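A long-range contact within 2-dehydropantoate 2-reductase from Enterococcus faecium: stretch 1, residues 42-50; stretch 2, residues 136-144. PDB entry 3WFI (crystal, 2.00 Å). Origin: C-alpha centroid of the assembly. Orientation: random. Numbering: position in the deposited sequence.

Stretch 1, residues 42-50: HGLQANFNG
Stretch 2, residues 136-144: PGQVKLFGS

Two neighbouring strands of one chain, residues 44-47 and 138-140, lie side by side and run the same way, their axes 24° apart and 4.7 Å at closest approach. Q45 pairs with Q138, A46 with V139 and N47 with K140, at CA-CA distances of 5.0, 4.8 and 4.6 Å; the register extends to L44 beside G137 and F48 beside L141. In a parallel ladder a residue bonds to the two flanking its partner, so Q45 and N47 carry the bonding in stretch 1. Q45 N donates to G137 O (2.9 Å) and Q45 O accepts from V139 N (2.9 Å); N47 N donates to V139 O (3.0 Å) and N47 O accepts from L141 N (2.8 Å). All four are nearly straight, with angles at hydrogen of 160-169°. Weaker CA-H...O contacts fill the gaps, A46 CA to V139 O at 3.2 Å and Q138 CA to Q45 O at 3.4 Å.

L141, the residue most covered by the opposite stretch, continues the extended course past the strand (phi/psi -126/115). Its CA-to-CB bond points sideways, and chi1 -63° (m) with chi2 179° (t) puts CD1 over one face of the F48 ring, 4.0 Å from the centroid and 18° off the ring normal, a CH-pi contact. The F48 CA-to-CB bond points away, yet chi1 -152° (t) and chi2 127° leave its CE1 3.9 Å from L141 CD1. The same methyl lies 4.5 Å from A46 CB, so this single CD1 serves both neighbours, and an apolar leucine suits a buried place between a methyl and an aromatic face.

Q45 has phi/psi -101/130, and its side chain shares a face with Q138, N47 and K140. There Q45 CB lies 3.8 Å from Q138 CD, so the aliphatic base of one glutamine packs on the amide of the other. With chi1 -63° and chi2 -69° (both m) and chi3 -39°, the Q45 chain leads away from stretch 2, and NE2 donates to H42 O at 3.0 Å. A long polar chain suits this place: Q45 is only partly exposed, and its amide finds an acceptor within its own stretch.

V139 (phi/psi -127/151, chi1 170°, t) joins A46 on the other face, both buried. Its beta-branched side chain favours the extended backbone, and its CG2 meets L44 CD1 at 4.2 Å; L44, with chi1 174° (t) and chi2 60° (p), starts sideways but ends nearer. G137 leads into the second strand with phi/psi 78/18, and G43 leaves the preceding helix at 77/174; positive phi favours glycine at both places.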

# COMPACT_ATOMS: atom_id res chain seq x y z
N HIS B 42 -1.49 49.85 -11.80
CA HIS B 42 -2.49 50.07 -12.86
C HIS B 42 -3.90 49.61 -12.51
O HIS B 42 -4.80 49.75 -13.34
CB HIS B 42 -2.08 49.33 -14.14
CG HIS B 42 -0.81 49.83 -14.74
ND1 HIS B 42 -0.73 51.01 -15.45
CD2 HIS B 42 0.43 49.29 -14.77
CE1 HIS B 42 0.50 51.18 -15.87
NE2 HIS B 42 1.23 50.15 -15.47
N GLY B 43 -4.10 49.07 -11.31
CA GLY B 43 -5.39 48.50 -10.93
C GLY B 43 -5.57 47.14 -11.58
O GLY B 43 -4.74 46.71 -12.38
N LEU B 44 -6.66 46.46 -11.22
CA LEU B 44 -7.02 45.21 -11.88
C LEU B 44 -7.74 45.52 -13.19
O LEU B 44 -8.77 46.20 -13.17
CB LEU B 44 -7.92 44.37 -10.99
CG LEU B 44 -8.49 43.10 -11.61
CD1 LEU B 44 -7.37 42.17 -12.04
CD2 LEU B 44 -9.42 42.41 -10.62
N GLN B 45 -7.21 45.01 -14.30
CA GLN B 45 -7.81 45.22 -15.61
C GLN B 45 -8.59 43.98 -16.02
O GLN B 45 -8.07 42.86 -15.95
CB GLN B 45 -6.73 45.50 -16.67
CG GLN B 45 -5.94 46.77 -16.42
CD GLN B 45 -6.73 48.05 -16.62
OE1 GLN B 45 -7.55 48.15 -17.53
NE2 GLN B 45 -6.46 49.04 -15.78
N ALA B 46 -9.83 44.17 -16.44
CA ALA B 46 -10.68 43.05 -16.79
C ALA B 46 -11.43 43.29 -18.10
O ALA B 46 -11.85 44.41 -18.39
CB ALA B 46 -11.67 42.77 -15.68
N ASN B 47 -11.55 42.23 -18.88
CA ASN B 47 -12.55 42.17 -19.93
C ASN B 47 -13.76 41.47 -19.35
O ASN B 47 -13.77 40.24 -19.18
CB ASN B 47 -12.06 41.38 -21.14
CG ASN B 47 -13.21 41.09 -22.09
OD1 ASN B 47 -13.89 42.00 -22.53
ND2 ASN B 47 -13.47 39.81 -22.35
N PHE B 48 -14.80 42.24 -19.05
CA PHE B 48 -15.90 41.68 -18.29
C PHE B 48 -16.93 40.99 -19.20
O PHE B 48 -16.84 39.79 -19.37
CB PHE B 48 -16.48 42.71 -17.31
CG PHE B 48 -17.12 42.09 -16.10
CD1 PHE B 48 -16.77 42.48 -14.81
CD2 PHE B 48 -18.07 41.09 -16.25
CE1 PHE B 48 -17.38 41.89 -13.71
CE2 PHE B 48 -18.67 40.50 -15.16
CZ PHE B 48 -18.33 40.90 -13.89
N ASN B 49 -17.87 41.69 -19.81
CA ASN B 49 -18.88 41.01 -20.64
C ASN B 49 -19.27 41.79 -21.91
O ASN B 49 -20.46 42.01 -22.13
CB ASN B 49 -20.16 40.73 -19.83
CG ASN B 49 -19.96 39.69 -18.73
OD1 ASN B 49 -19.17 38.77 -18.87
ND2 ASN B 49 -20.72 39.83 -17.65
N GLY B 50 -18.34 42.22 -22.76
CA GLY B 50 -16.89 42.12 -22.59
C GLY B 50 -16.38 43.54 -22.70
O GLY B 50 -15.89 43.96 -23.75
N PRO B 136 -0.22 39.31 -15.70
CA PRO B 136 -0.21 40.02 -14.42
C PRO B 136 -1.18 41.20 -14.42
O PRO B 136 -1.04 42.11 -15.23
CB PRO B 136 1.24 40.50 -14.26
CG PRO B 136 1.93 40.21 -15.56
CD PRO B 136 1.14 39.15 -16.26
N GLY B 137 -2.21 41.13 -13.58
CA GLY B 137 -3.17 42.22 -13.41
C GLY B 137 -4.18 42.28 -14.53
O GLY B 137 -4.85 43.29 -14.70
N GLN B 138 -4.30 41.18 -15.27
CA GLN B 138 -5.15 41.12 -16.46
C GLN B 138 -6.03 39.87 -16.41
O GLN B 138 -5.53 38.74 -16.41
CB GLN B 138 -4.32 41.11 -17.75
CG GLN B 138 -4.11 42.47 -18.40
CD GLN B 138 -5.33 42.97 -19.15
OE1 GLN B 138 -6.44 42.42 -19.04
NE2 GLN B 138 -5.15 44.03 -19.93
N VAL B 139 -7.35 40.07 -16.37
CA VAL B 139 -8.28 38.96 -16.34
C VAL B 139 -9.31 39.10 -17.45
O VAL B 139 -9.63 40.20 -17.89
CB VAL B 139 -8.96 38.86 -14.95
CG1 VAL B 139 -10.11 37.87 -14.96
CG2 VAL B 139 -7.95 38.47 -13.88
N LYS B 140 -9.82 37.97 -17.93
CA LYS B 140 -10.99 37.97 -18.81
C LYS B 140 -12.08 37.17 -18.11
O LYS B 140 -11.85 36.08 -17.60
CB LYS B 140 -10.66 37.45 -20.21
CG LYS B 140 -10.75 35.95 -20.41
CD LYS B 140 -10.35 35.56 -21.82
CE LYS B 140 -9.99 34.10 -21.94
NZ LYS B 140 -10.91 33.22 -21.16
N LEU B 141 -13.26 37.76 -18.06
CA LEU B 141 -14.36 37.22 -17.30
C LEU B 141 -15.52 37.09 -18.25
O LEU B 141 -16.00 38.09 -18.73
CB LEU B 141 -14.75 38.20 -16.19
CG LEU B 141 -13.72 38.52 -15.08
CD1 LEU B 141 -14.29 39.53 -14.10
CD2 LEU B 141 -13.22 37.28 -14.37
N PHE B 142 -15.98 35.88 -18.53
CA PHE B 142 -17.09 35.72 -19.45
C PHE B 142 -18.16 34.80 -18.89
O PHE B 142 -17.87 33.89 -18.12
CB PHE B 142 -16.59 35.21 -20.81
CG PHE B 142 -17.69 34.84 -21.75
CD1 PHE B 142 -18.48 35.83 -22.32
CD2 PHE B 142 -17.96 33.50 -22.05
CE1 PHE B 142 -19.52 35.50 -23.19
CE2 PHE B 142 -18.99 33.17 -22.92
CZ PHE B 142 -19.77 34.17 -23.49
N GLY B 143 -19.40 35.10 -19.27
CA GLY B 143 -20.53 34.21 -19.07
C GLY B 143 -21.10 34.24 -17.68
O GLY B 143 -20.84 35.16 -16.89
N SER B 144 -21.88 33.21 -17.38
CA SER B 144 -22.63 33.14 -16.15
C SER B 144 -21.97 32.13 -15.20
O SER B 144 -20.88 31.58 -15.44
CB SER B 144 -24.12 32.83 -16.45
OG SER B 144 -24.31 31.50 -16.91